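Local structure of transmembrane oligosaccharyl transferase (3WAJ) at residues Glu593-Glu597 against Gly689-Tyr693; Val777-Thr783 against Val858-Ile864; Thr544-Ser549 against Leu603-Val609. The protein is an archaeal membrane protein of the oligosaccharyl transferase STT3/AglB family, with a helical transmembrane part, a soluble C-terminal part and a bound zinc ion. Residues are numbered along the deposited sequence.

How the contacts relate
Contacts 1 and 3 meet at a mixed five-stranded sheet. Contact 3 pairs strands 546-548 and 605-611 within it. Contact 1 packs helix 593-602 against the loop entering edge strand 693-698. Strand 605-611 follows helix 593-602 after Leu603 and Asn604. The two contacts cross along the chain, their centres are about 14 Å apart, and Tyr693 CE1 packs 3.8 Å from Val608 CG2. Contact 2 comes later, in the peripheral domain. It is about 14 Å from contact 1 and about 20 Å from contact 3, centre to centre. His692 O to Val777 N, 2.8 Å, probably hydrogen-bonds contact 1 to contact 2 between strands 771-776 and 780-785, where the five-stranded sheet gives way to the three-stranded one.

Contact 1. Residues Glu593-Glu597 against Gly689-Tyr693; sequences ESYAE and GLSHY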
ATOM      1  N   GLU A 593     -29.451   5.101   7.206  1.00 45.43           N
ATOM      2  CA  GLU A 593     -29.205   3.695   7.504  1.00 44.82           C
ATOM      3  C   GLU A 593     -29.748   2.749   6.414  1.00 52.04           C
ATOM      4  O   GLU A 593     -29.137   1.723   6.137  1.00 55.30           O
ATOM      5  CB  GLU A 593     -29.743   3.318   8.891  1.00 36.62           C
ATOM      6  CG  GLU A 593     -29.214   1.984   9.394  1.00 39.90           C
ATOM      7  CD  GLU A 593     -29.717   1.618  10.778  1.00 45.90           C
ATOM      8  OE1 GLU A 593     -30.589   2.332  11.325  1.00 49.75           O
ATOM      9  OE2 GLU A 593     -29.234   0.604  11.322  1.00 48.87           O
ATOM     10  N   SER A 594     -30.880   3.102   5.801  1.00 49.66           N
ATOM     11  CA  SER A 594     -31.480   2.289   4.734  1.00 47.82           C
ATOM     12  C   SER A 594     -30.538   2.043   3.566  1.00 46.34           C
ATOM     13  O   SER A 594     -30.405   0.906   3.104  1.00 47.54           O
ATOM     14  CB  SER A 594     -32.759   2.937   4.202  1.00 44.46           C
ATOM     15  OG  SER A 594     -33.565   3.357   5.276  1.00 56.09           O
ATOM     16  N   TYR A 595     -29.907   3.108   3.074  1.00 42.52           N
ATOM     17  CA  TYR A 595     -28.943   2.979   1.988  1.00 41.67           C
ATOM     18  C   TYR A 595     -27.759   2.107   2.417  1.00 47.98           C
ATOM     19  O   TYR A 595     -27.334   1.231   1.669  1.00 49.88           O
ATOM     20  CB  TYR A 595     -28.452   4.346   1.518  1.00 38.55           C
ATOM     21  CG  TYR A 595     -27.605   4.271   0.257  1.00 42.62           C
ATOM     22  CD1 TYR A 595     -28.185   4.392  -0.999  1.00 40.11           C
ATOM     23  CD2 TYR A 595     -26.228   4.071   0.324  1.00 37.50           C
ATOM     24  CE1 TYR A 595     -27.414   4.325  -2.153  1.00 45.74           C
ATOM     25  CE2 TYR A 595     -25.452   4.004  -0.818  1.00 38.19           C
ATOM     26  CZ  TYR A 595     -26.047   4.130  -2.053  1.00 46.61           C
ATOM     27  OH  TYR A 595     -25.273   4.062  -3.190  1.00 51.41           O
ATOM     28  N   ALA A 596     -27.237   2.350   3.621  1.00 44.10           N
ATOM     29  CA  ALA A 596     -26.156   1.527   4.167  1.00 43.05           C
ATOM     30  C   ALA A 596     -26.526   0.041   4.193  1.00 40.41           C
ATOM     31  O   ALA A 596     -25.709  -0.830   3.849  1.00 38.01           O
ATOM     32  CB  ALA A 596     -25.762   2.009   5.571  1.00 37.69           C
ATOM     33  N   GLU A 597     -27.760  -0.224   4.616  1.00 38.59           N
ATOM     34  CA  GLU A 597     -28.322  -1.574   4.692  1.00 44.20           C
ATOM     35  C   GLU A 597     -28.400  -2.229   3.304  1.00 44.38           C
ATOM     36  O   GLU A 597     -28.155  -3.427   3.153  1.00 44.97           O
ATOM     37  CB  GLU A 597     -29.709  -1.512   5.336  1.00 42.96           C
ATOM     38  CG  GLU A 597     -30.015  -2.629   6.298  1.00 52.42           C
ATOM     39  CD  GLU A 597     -28.947  -2.811   7.334  1.00 57.18           C
ATOM     40  OE1 GLU A 597     -28.732  -3.962   7.745  1.00 59.07           O
ATOM     41  OE2 GLU A 597     -28.322  -1.817   7.738  1.00 65.40           O
ATOM     42  N   GLY A 689     -28.485   5.850  17.451  1.00 44.87           N
ATOM     43  CA  GLY A 689     -29.456   6.205  16.422  1.00 42.70           C
ATOM     44  C   GLY A 689     -29.747   5.074  15.456  1.00 46.49           C
ATOM     45  O   GLY A 689     -30.849   4.992  14.914  1.00 49.35           O
ATOM     46  N   LEU A 690     -28.756   4.198  15.260  1.00 44.86           N
ATOM     47  CA  LEU A 690     -28.833   3.084  14.303  1.00 43.81           C
ATOM     48  C   LEU A 690     -29.619   1.874  14.827  1.00 43.91           C
ATOM     49  O   LEU A 690     -29.572   1.556  16.023  1.00 41.29           O
ATOM     50  CB  LEU A 690     -27.422   2.638  13.913  1.00 41.29           C
ATOM     51  CG  LEU A 690     -26.547   3.700  13.269  1.00 35.07           C
ATOM     52  CD1 LEU A 690     -25.097   3.201  13.209  1.00 36.30           C
ATOM     53  CD2 LEU A 690     -27.073   3.999  11.872  1.00 31.51           C
ATOM     54  N   SER A 691     -30.312   1.187  13.918  1.00 46.63           N
ATOM     55  CA  SER A 691     -31.190   0.072  14.278  1.00 45.32           C
ATOM     56  C   SER A 691     -30.525  -1.289  14.174  1.00 45.55           C
ATOM     57  O   SER A 691     -30.869  -2.209  14.918  1.00 45.66           O
ATOM     58  CB  SER A 691     -32.431   0.079  13.391  1.00 43.96           C
ATOM     59  OG  SER A 691     -33.285   1.132  13.747  1.00 50.56           O
ATOM     60  N   HIS A 692     -29.574  -1.399  13.250  1.00 40.80           N
ATOM     61  CA  HIS A 692     -29.029  -2.681  12.822  1.00 39.60           C
ATOM     62  C   HIS A 692     -27.544  -2.837  13.122  1.00 41.32           C
ATOM     63  O   HIS A 692     -26.888  -3.722  12.575  1.00 41.68           O
ATOM     64  CB  HIS A 692     -29.258  -2.855  11.318  1.00 42.48           C
ATOM     65  CG  HIS A 692     -30.701  -2.802  10.925  1.00 48.85           C
ATOM     66  ND1 HIS A 692     -31.585  -3.822  11.210  1.00 51.49           N
ATOM     67  CD2 HIS A 692     -31.419  -1.845  10.293  1.00 43.12           C
ATOM     68  CE1 HIS A 692     -32.784  -3.498  10.759  1.00 51.76           C
ATOM     69  NE2 HIS A 692     -32.711  -2.303  10.202  1.00 50.48           N
ATOM     70  N   TYR A 693     -27.006  -1.975  13.981  1.00 39.33           N
ATOM     71  CA  TYR A 693     -25.584  -2.045  14.330  1.00 35.25           C
ATOM     72  C   TYR A 693     -25.419  -1.845  15.821  1.00 37.40           C
ATOM     73  O   TYR A 693     -26.121  -1.029  16.409  1.00 39.02           O
ATOM     74  CB  TYR A 693     -24.785  -0.979  13.559  1.00 32.35           C
ATOM     75  CG  TYR A 693     -24.897  -1.173  12.080  1.00 33.40           C
ATOM     76  CD1 TYR A 693     -23.922  -1.851  11.387  1.00 29.42           C
ATOM     77  CD2 TYR A 693     -26.009  -0.727  11.383  1.00 36.34           C
ATOM     78  CE1 TYR A 693     -24.035  -2.070  10.026  1.00 38.25           C
ATOM     79  CE2 TYR A 693     -26.140  -0.953  10.013  1.00 34.04           C
ATOM     80  CZ  TYR A 693     -25.148  -1.617   9.348  1.00 35.63           C
ATOM     81  OH  TYR A 693     -25.264  -1.836   7.998  1.00 40.33           O
TER
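Backbone amides and one carboxylate make the main polar link. Glu593, in the first turn of helix 593-602, extends its side chain (chi1 and chi2 both t) to the loop before strand 693-698. Ser691 N donates to Glu593 OE1 at 2.8 Å, and His692 N donates to Glu593 OE2 at 2.8 Å. A weak third bond runs from Ser691 N to Glu593 OE2, 2.9 Å. Two successive amides thus grip both carboxylate oxygens.

One turn on, Glu597 makes the second polar link. Tyr693 OH donates to Glu597 OE2 at 3.1 Å. The other oxygen, Glu597 OE1, forms a salt bridge with Arg776, so this carboxylate ties the helix to two strands of the five-stranded sheet. His692 ND1 hydrogen-bonds to Val777 O.

Van der Waals contacts fill in around these bonds. Glu593 CD lies 3.7 Å from Leu690 CD2, and Glu593 OE2 is 3.4 Å from His692 CD2. Leu690 also packs on helix 678-684. At Gly689, phi/psi are 101/-29, where a CB would be jammed against the preceding carbonyl O.

The contact joins a helix of the core domain to the loop leading into an edge strand. Because the loop is held through its main-chain amides, the Glu593 bonds depend on backbone geometry and not on the side chains of Ser691 and His692.

Contact 2. Residues Val777-Thr783 against Val858-Ile864; sequences VKGAVVT and VQNGEII
Val777 (chi1 125°, between wells) overlaps Val858 (chi1 t), with Val777 CG1 3.5 Å from Val858 CG1. Val858 CG2 also meets Ala780 CB at 4.2 Å. Gly779 N donates to Val858 O, 3.0 Å. Gly779 has phi/psi 101/138, where a CB would hit the preceding carbonyl. Lys778 is at -61/-56. Its CA-to-CB bond points toward 858-864, but the end of its side chain leads away; its CD lies 3.6 Å from Gln859 O. Gln859 NE2 hydrogen-bonds to Glu855 and Glu775.

Val858 and Gln859 are helical. After them Gly861 turns the chain with phi/psi 74/30. Its CA makes a CH...O contact of 3.2 Å with Gly779 O. A CB here would press on Lys778 CB. Glu862, at -55/151, leads into the strand.

Strands 780-785 and 863-865 pair in parallel, in a three-stranded mixed sheet of the peripheral domain. Strand 780-785 is central, with strand 819-824 antiparallel on its other edge. Ala780 to Val782 are extended (-73/125, -85/111, -102/127), as are Ile863 and Ile864 (-99/136, -123/126). Val781 pairs with Ile863 (CA-CA 4.6 Å) and Val782 with Ile864 (4.7 Å). The ladder is Val781 N to Glu862 O, 2.8 Å; Ile864 N to Val781 O, 2.5 Å; and Thr783 N to Ile864 O, 2.9 Å.

Val781 and Ile863 share one face, with Val781 CB 4.3 Å from Ile863 CG1. Val782 and Ile864 share the other, with Val782 CG2 4.2 Å from Ile864 CB. Val781 and Val782 are t at chi1; both isoleucines are m, t.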
ATOM      1  N   VAL A 777     -26.751  -6.534  12.527  1.00 38.93           N
ATOM      2  CA  VAL A 777     -27.683  -7.331  13.301  1.00 36.85           C
ATOM      3  C   VAL A 777     -29.098  -7.045  12.803  1.00 41.58           C
ATOM      4  O   VAL A 777     -29.386  -5.916  12.392  1.00 45.10           O
ATOM      5  CB  VAL A 777     -27.508  -6.934  14.790  1.00 50.02           C
ATOM      6  CG1 VAL A 777     -28.809  -6.495  15.418  1.00 51.94           C
ATOM      7  CG2 VAL A 777     -26.826  -8.026  15.576  1.00 44.12           C
ATOM      8  N   LYS A 778     -29.975  -8.048  12.823  1.00 44.56           N
ATOM      9  CA  LYS A 778     -31.369  -7.833  12.419  1.00 49.28           C
ATOM     10  C   LYS A 778     -32.040  -6.806  13.325  1.00 54.05           C
ATOM     11  O   LYS A 778     -32.562  -5.800  12.846  1.00 59.76           O
ATOM     12  CB  LYS A 778     -32.165  -9.140  12.445  1.00 57.85           C
ATOM     13  CG  LYS A 778     -32.296  -9.826  11.092  1.00 61.97           C
ATOM     14  CD  LYS A 778     -32.719 -11.286  11.239  1.00 66.81           C
ATOM     15  CE  LYS A 778     -32.841 -11.957   9.886  1.00 71.37           C
ATOM     16  NZ  LYS A 778     -31.738 -11.529   8.973  1.00 79.54           N
ATOM     17  N   GLY A 779     -32.010  -7.066  14.631  1.00 54.19           N
ATOM     18  CA  GLY A 779     -32.563  -6.161  15.627  1.00 51.29           C
ATOM     19  C   GLY A 779     -33.930  -6.618  16.111  1.00 57.97           C
ATOM     20  O   GLY A 779     -34.763  -7.045  15.304  1.00 56.72           O
ATOM     21  N   ALA A 780     -34.165  -6.530  17.422  1.00 56.44           N
ATOM     22  CA  ALA A 780     -35.462  -6.882  18.006  1.00 57.53           C
ATOM     23  C   ALA A 780     -36.503  -5.825  17.675  1.00 62.17           C
ATOM     24  O   ALA A 780     -36.305  -4.643  17.964  1.00 64.49           O
ATOM     25  CB  ALA A 780     -35.352  -7.041  19.513  1.00 51.66           C
ATOM     26  N   VAL A 781     -37.615  -6.243  17.081  1.00 62.31           N
ATOM     27  CA  VAL A 781     -38.664  -5.291  16.741  1.00 59.54           C
ATOM     28  C   VAL A 781     -39.576  -5.056  17.945  1.00 62.36           C
ATOM     29  O   VAL A 781     -40.304  -5.949  18.367  1.00 67.32           O
ATOM     30  CB  VAL A 781     -39.461  -5.738  15.503  1.00 59.14           C
ATOM     31  CG1 VAL A 781     -40.516  -4.690  15.135  1.00 60.12           C
ATOM     32  CG2 VAL A 781     -38.519  -5.973  14.336  1.00 54.39           C
ATOM     33  N   VAL A 782     -39.508  -3.856  18.514  1.00 63.73           N
ATOM     34  CA  VAL A 782     -40.425  -3.462  19.583  1.00 68.11           C
ATOM     35  C   VAL A 782     -41.498  -2.543  19.002  1.00 71.21           C
ATOM     36  O   VAL A 782     -41.189  -1.539  18.345  1.00 71.33           O
ATOM     37  CB  VAL A 782     -39.700  -2.780  20.765  1.00 65.40           C
ATOM     38  CG1 VAL A 782     -40.706  -2.314  21.809  1.00 62.47           C
ATOM     39  CG2 VAL A 782     -38.708  -3.737  21.394  1.00 63.73           C
ATOM     40  N   THR A 783     -42.759  -2.897  19.239  1.00 71.86           N
ATOM     41  CA  THR A 783     -43.876  -2.169  18.652  1.00 74.95           C
ATOM     42  C   THR A 783     -45.093  -2.224  19.562  1.00 84.73           C
ATOM     43  O   THR A 783     -45.149  -3.019  20.507  1.00 88.28           O
ATOM     44  CB  THR A 783     -44.250  -2.749  17.285  1.00 73.88           C
ATOM     45  OG1 THR A 783     -45.128  -1.852  16.598  1.00 79.04           O
ATOM     46  CG2 THR A 783     -44.927  -4.098  17.455  1.00 71.44           C
ATOM     47  N   VAL A 858     -32.787 -10.331  19.227  1.00 64.68           N
ATOM     48  CA  VAL A 858     -31.957  -9.485  18.375  1.00 60.55           C
ATOM     49  C   VAL A 858     -31.432 -10.226  17.140  1.00 57.65           C
ATOM     50  O   VAL A 858     -31.462  -9.687  16.024  1.00 51.72           O
ATOM     51  CB  VAL A 858     -30.775  -8.873  19.174  1.00 54.79           C
ATOM     52  CG1 VAL A 858     -29.664  -8.388  18.248  1.00 52.20           C
ATOM     53  CG2 VAL A 858     -31.255  -7.737  20.046  1.00 51.15           C
ATOM     54  N   GLN A 859     -30.956 -11.456  17.332  1.00 55.41           N
ATOM     55  CA  GLN A 859     -30.380 -12.226  16.226  1.00 57.16           C
ATOM     56  C   GLN A 859     -31.405 -12.681  15.176  1.00 63.04           C
ATOM     57  O   GLN A 859     -31.075 -12.812  13.997  1.00 66.73           O
ATOM     58  CB  GLN A 859     -29.584 -13.429  16.744  1.00 57.88           C
ATOM     59  CG  GLN A 859     -28.213 -13.086  17.345  1.00 66.19           C
ATOM     60  CD  GLN A 859     -27.183 -12.636  16.305  1.00 74.90           C
ATOM     61  OE1 GLN A 859     -27.431 -12.676  15.091  1.00 75.57           O
ATOM     62  NE2 GLN A 859     -26.014 -12.205  16.784  1.00 75.07           N
ATOM     63  N   ASN A 860     -32.643 -12.908  15.602  1.00 64.77           N
ATOM     64  CA  ASN A 860     -33.680 -13.416  14.705  1.00 68.70           C
ATOM     65  C   ASN A 860     -34.707 -12.362  14.290  1.00 71.69           C
ATOM     66  O   ASN A 860     -35.563 -12.613  13.443  1.00 72.76           O
ATOM     67  CB  ASN A 860     -34.387 -14.623  15.336  1.00 63.56           C
ATOM     68  CG  ASN A 860     -33.424 -15.715  15.737  1.00 60.00           C
ATOM     69  OD1 ASN A 860     -32.430 -15.970  15.050  1.00 54.66           O
ATOM     70  ND2 ASN A 860     -33.705 -16.366  16.860  1.00 61.83           N
ATOM     71  N   GLY A 861     -34.625 -11.186  14.899  1.00 67.85           N
ATOM     72  CA  GLY A 861     -35.503 -10.098  14.528  1.00 61.11           C
ATOM     73  C   GLY A 861     -36.910 -10.312  15.030  1.00 64.64           C
ATOM     74  O   GLY A 861     -37.868  -9.844  14.412  1.00 64.67           O
ATOM     75  N   GLU A 862     -37.027 -11.015  16.154  1.00 70.38           N
ATOM     76  CA  GLU A 862     -38.324 -11.287  16.765  1.00 73.75           C
ATOM     77  C   GLU A 862     -39.113 -10.004  17.033  1.00 74.95           C
ATOM     78  O   GLU A 862     -38.537  -8.929  17.238  1.00 73.47           O
ATOM     79  CB  GLU A 862     -38.147 -12.105  18.049  1.00 75.17           C
ATOM     80  CG  GLU A 862     -37.551 -13.491  17.813  1.00 77.47           C
ATOM     81  CD  GLU A 862     -37.318 -14.259  19.102  1.00 83.58           C
ATOM     82  OE1 GLU A 862     -37.921 -13.897  20.140  1.00 87.44           O
ATOM     83  OE2 GLU A 862     -36.529 -15.228  19.075  1.00 85.39           O
ATOM     84  N   ILE A 863     -40.436 -10.126  17.007  1.00 74.83           N
ATOM     85  CA  ILE A 863     -41.318  -8.984  17.221  1.00 71.64           C
ATOM     86  C   ILE A 863     -41.803  -8.977  18.664  1.00 69.10           C
ATOM     87  O   ILE A 863     -42.157 -10.018  19.209  1.00 71.26           O
ATOM     88  CB  ILE A 863     -42.513  -9.000  16.243  1.00 68.07           C
ATOM     89  CG1 ILE A 863     -42.008  -9.091  14.796  1.00 68.67           C
ATOM     90  CG2 ILE A 863     -43.378  -7.771  16.431  1.00 64.75           C
ATOM     91  CD1 ILE A 863     -43.063  -8.791  13.735  1.00 64.77           C
ATOM     92  N   ILE A 864     -41.793  -7.803  19.287  1.00 71.26           N
ATOM     93  CA  ILE A 864     -42.212  -7.654  20.679  1.00 72.25           C
ATOM     94  C   ILE A 864     -43.337  -6.627  20.802  1.00 78.30           C
ATOM     95  O   ILE A 864     -43.203  -5.487  20.347  1.00 77.86           O
ATOM     96  CB  ILE A 864     -41.040  -7.232  21.583  1.00 71.44           C
ATOM     97  CG1 ILE A 864     -40.118  -8.423  21.854  1.00 69.26           C
ATOM     98  CG2 ILE A 864     -41.552  -6.629  22.894  1.00 68.75           C
ATOM     99  CD1 ILE A 864     -38.862  -8.069  22.630  1.00 64.94           C
TER

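Contact 3. Residues Thr544-Ser549 against Leu603-Val609; sequences TYGVIS and LNVKYVV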
ATOM      1  N   THR A 544     -20.569 -18.010   4.860  1.00 41.85           N
ATOM      2  CA  THR A 544     -19.608 -16.941   5.190  1.00 33.98           C
ATOM      3  C   THR A 544     -20.206 -15.558   5.511  1.00 33.15           C
ATOM      4  O   THR A 544     -21.391 -15.324   5.318  1.00 38.21           O
ATOM      5  CB  THR A 544     -18.574 -16.733   4.061  1.00 35.77           C
ATOM      6  OG1 THR A 544     -19.240 -16.342   2.849  1.00 31.98           O
ATOM      7  CG2 THR A 544     -17.741 -17.989   3.835  1.00 27.06           C
ATOM      8  N   TYR A 545     -19.366 -14.629   5.967  1.00 32.58           N
ATOM      9  CA  TYR A 545     -19.791 -13.232   6.142  1.00 35.56           C
ATOM     10  C   TYR A 545     -18.640 -12.271   5.852  1.00 36.25           C
ATOM     11  O   TYR A 545     -17.469 -12.666   5.880  1.00 31.98           O
ATOM     12  CB  TYR A 545     -20.367 -12.971   7.557  1.00 34.06           C
ATOM     13  CG  TYR A 545     -19.437 -13.354   8.692  1.00 34.04           C
ATOM     14  CD1 TYR A 545     -18.337 -12.566   9.019  1.00 30.17           C
ATOM     15  CD2 TYR A 545     -19.666 -14.501   9.446  1.00 31.30           C
ATOM     16  CE1 TYR A 545     -17.480 -12.920  10.051  1.00 30.03           C
ATOM     17  CE2 TYR A 545     -18.814 -14.862  10.491  1.00 30.97           C
ATOM     18  CZ  TYR A 545     -17.723 -14.061  10.782  1.00 33.77           C
ATOM     19  OH  TYR A 545     -16.873 -14.408  11.811  1.00 39.61           O
ATOM     20  N   GLY A 546     -18.966 -11.008   5.581  1.00 34.21           N
ATOM     21  CA  GLY A 546     -17.941 -10.046   5.245  1.00 26.91           C
ATOM     22  C   GLY A 546     -17.680  -9.053   6.357  1.00 35.22           C
ATOM     23  O   GLY A 546     -18.535  -8.788   7.217  1.00 32.06           O
ATOM     24  N   VAL A 547     -16.474  -8.501   6.324  1.00 30.35           N
ATOM     25  CA  VAL A 547     -16.042  -7.501   7.268  1.00 26.01           C
ATOM     26  C   VAL A 547     -15.754  -6.214   6.485  1.00 31.87           C
ATOM     27  O   VAL A 547     -14.861  -6.173   5.625  1.00 30.01           O
ATOM     28  CB  VAL A 547     -14.793  -7.969   7.986  1.00 26.23           C
ATOM     29  CG1 VAL A 547     -14.301  -6.889   8.986  1.00 25.16           C
ATOM     30  CG2 VAL A 547     -15.066  -9.280   8.709  1.00 21.69           C
ATOM     31  N   ILE A 548     -16.508  -5.161   6.786  1.00 26.92           N
ATOM     32  CA  ILE A 548     -16.381  -3.925   6.036  1.00 28.86           C
ATOM     33  C   ILE A 548     -15.589  -2.838   6.782  1.00 31.53           C
ATOM     34  O   ILE A 548     -15.823  -2.540   7.950  1.00 28.36           O
ATOM     35  CB  ILE A 548     -17.751  -3.394   5.563  1.00 25.21           C
ATOM     36  CG1 ILE A 548     -17.555  -2.325   4.488  1.00 24.27           C
ATOM     37  CG2 ILE A 548     -18.559  -2.847   6.721  1.00 26.48           C
ATOM     38  CD1 ILE A 548     -18.727  -2.214   3.536  1.00 27.75           C
ATOM     39  N   SER A 549     -14.648  -2.235   6.073  1.00 28.29           N
ATOM     40  CA  SER A 549     -13.784  -1.218   6.641  1.00 27.70           C
ATOM     41  C   SER A 549     -13.151  -0.494   5.456  1.00 26.53           C
ATOM     42  O   SER A 549     -13.345  -0.891   4.318  1.00 29.02           O
ATOM     43  CB  SER A 549     -12.712  -1.883   7.514  1.00 24.98           C
ATOM     44  OG  SER A 549     -11.816  -0.912   8.030  1.00 29.20           O
ATOM     45  N   LEU A 603     -23.199  -7.078   0.083  1.00 41.79           N
ATOM     46  CA  LEU A 603     -21.861  -7.600   0.354  1.00 41.36           C
ATOM     47  C   LEU A 603     -21.885  -8.533   1.546  1.00 41.08           C
ATOM     48  O   LEU A 603     -20.836  -8.989   2.015  1.00 38.50           O
ATOM     49  CB  LEU A 603     -20.866  -6.463   0.565  1.00 35.50           C
ATOM     50  CG  LEU A 603     -20.905  -5.430  -0.567  1.00 35.57           C
ATOM     51  CD1 LEU A 603     -20.217  -4.129  -0.159  1.00 34.18           C
ATOM     52  CD2 LEU A 603     -20.293  -6.001  -1.846  1.00 29.24           C
ATOM     53  N   ASN A 604     -23.091  -8.814   2.033  1.00 33.47           N
ATOM     54  CA  ASN A 604     -23.258  -9.772   3.113  1.00 31.23           C
ATOM     55  C   ASN A 604     -22.358  -9.442   4.318  1.00 39.35           C
ATOM     56  O   ASN A 604     -21.652 -10.319   4.846  1.00 38.58           O
ATOM     57  CB  ASN A 604     -22.922 -11.169   2.584  1.00 32.21           C
ATOM     58  CG  ASN A 604     -23.393 -12.264   3.493  1.00 41.53           C
ATOM     59  OD1 ASN A 604     -24.473 -12.168   4.088  1.00 50.44           O
ATOM     60  ND2 ASN A 604     -22.578 -13.321   3.627  1.00 38.17           N
ATOM     61  N   VAL A 605     -22.351  -8.185   4.756  1.00 36.03           N
ATOM     62  CA  VAL A 605     -21.460  -7.865   5.865  1.00 34.31           C
ATOM     63  C   VAL A 605     -22.093  -8.222   7.203  1.00 36.82           C
ATOM     64  O   VAL A 605     -23.305  -8.101   7.387  1.00 35.42           O
ATOM     65  CB  VAL A 605     -20.918  -6.404   5.846  1.00 42.06           C
ATOM     66  CG1 VAL A 605     -21.210  -5.712   4.528  1.00 45.78           C
ATOM     67  CG2 VAL A 605     -21.449  -5.609   7.021  1.00 38.48           C
ATOM     68  N   LYS A 606     -21.261  -8.685   8.127  1.00 36.24           N
ATOM     69  CA  LYS A 606     -21.708  -8.955   9.476  1.00 37.40           C
ATOM     70  C   LYS A 606     -20.942  -8.097  10.508  1.00 39.38           C
ATOM     71  O   LYS A 606     -21.417  -7.863  11.624  1.00 41.88           O
ATOM     72  CB  LYS A 606     -21.568 -10.445   9.792  1.00 33.66           C
ATOM     73  CG  LYS A 606     -22.248 -10.817  11.090  1.00 33.39           C
ATOM     74  CD  LYS A 606     -22.050 -12.286  11.497  1.00 41.96           C
ATOM     75  CE  LYS A 606     -23.081 -12.630  12.589  1.00 49.13           C
ATOM     76  NZ  LYS A 606     -22.616 -13.724  13.471  1.00 59.83           N
ATOM     77  N   TYR A 607     -19.763  -7.622  10.134  1.00 36.04           N
ATOM     78  CA  TYR A 607     -18.997  -6.736  11.013  1.00 32.94           C
ATOM     79  C   TYR A 607     -18.477  -5.525  10.282  1.00 32.75           C
ATOM     80  O   TYR A 607     -18.137  -5.590   9.096  1.00 35.27           O
ATOM     81  CB  TYR A 607     -17.834  -7.470  11.684  1.00 28.59           C
ATOM     82  CG  TYR A 607     -18.322  -8.623  12.502  1.00 31.79           C
ATOM     83  CD1 TYR A 607     -18.760  -8.422  13.804  1.00 34.43           C
ATOM     84  CD2 TYR A 607     -18.402  -9.903  11.961  1.00 28.85           C
ATOM     85  CE1 TYR A 607     -19.235  -9.460  14.563  1.00 34.42           C
ATOM     86  CE2 TYR A 607     -18.876 -10.964  12.714  1.00 37.93           C
ATOM     87  CZ  TYR A 607     -19.298 -10.730  14.019  1.00 42.66           C
ATOM     88  OH  TYR A 607     -19.782 -11.756  14.794  1.00 50.60           O
ATOM     89  N   VAL A 608     -18.441  -4.417  11.009  1.00 31.33           N
ATOM     90  CA  VAL A 608     -17.879  -3.168  10.523  1.00 32.99           C
ATOM     91  C   VAL A 608     -16.681  -2.864  11.431  1.00 33.21           C
ATOM     92  O   VAL A 608     -16.783  -2.990  12.653  1.00 31.77           O
ATOM     93  CB  VAL A 608     -18.904  -2.016  10.652  1.00 30.65           C
ATOM     94  CG1 VAL A 608     -18.359  -0.729  10.034  1.00 29.91           C
ATOM     95  CG2 VAL A 608     -20.255  -2.395  10.030  1.00 24.57           C
ATOM     96  N   VAL A 609     -15.549  -2.486  10.843  1.00 27.95           N
ATOM     97  CA  VAL A 609     -14.408  -2.012  11.623  1.00 24.87           C
ATOM     98  C   VAL A 609     -14.077  -0.576  11.219  1.00 34.13           C
ATOM     99  O   VAL A 609     -13.808  -0.289  10.039  1.00 29.39           O
ATOM    100  CB  VAL A 609     -13.161  -2.888  11.435  1.00 29.46           C
ATOM    101  CG1 VAL A 609     -12.027  -2.375  12.326  1.00 23.72           C
ATOM    102  CG2 VAL A 609     -13.466  -4.370  11.728  1.00 24.82           C
TER
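A bulged parallel strand pair lies inside the mixed five-stranded sheet, with 546-548 beside 605-609. A Schellman motif ends helix 593-602 with Asn604 as its C-prime residue, and strand 605-611 follows. Gly546 N donates to Asn604 O, 2.9 Å. Lys606 N donates to Gly546 O, 2.9 Å, and Tyr607 N adds a weak bond to Gly546 O, 3.4 Å. This doubling marks the bulge, and the register shifts by one. Past it, Ile548 N bonds Tyr607 O and Val609 N bonds Ile548 O, each at 2.9 Å. Ser549 OG donates to Val609 O, 2.9 Å.

The Tyr607 edge meets the Tyr545 face in an offset edge-to-face pair (centroids 5.3 Å, planes 66°). Lys606 CD makes a CH-pi contact with Tyr545, 4.1 Å from its centroid. Ile548 CG2 packs on Val608 CG2 at 3.7 Å, and Phe587 and Phe588 touch both residues. Main-chain bonds therefore fix the register, while aromatic and aliphatic contacts pack its two faces.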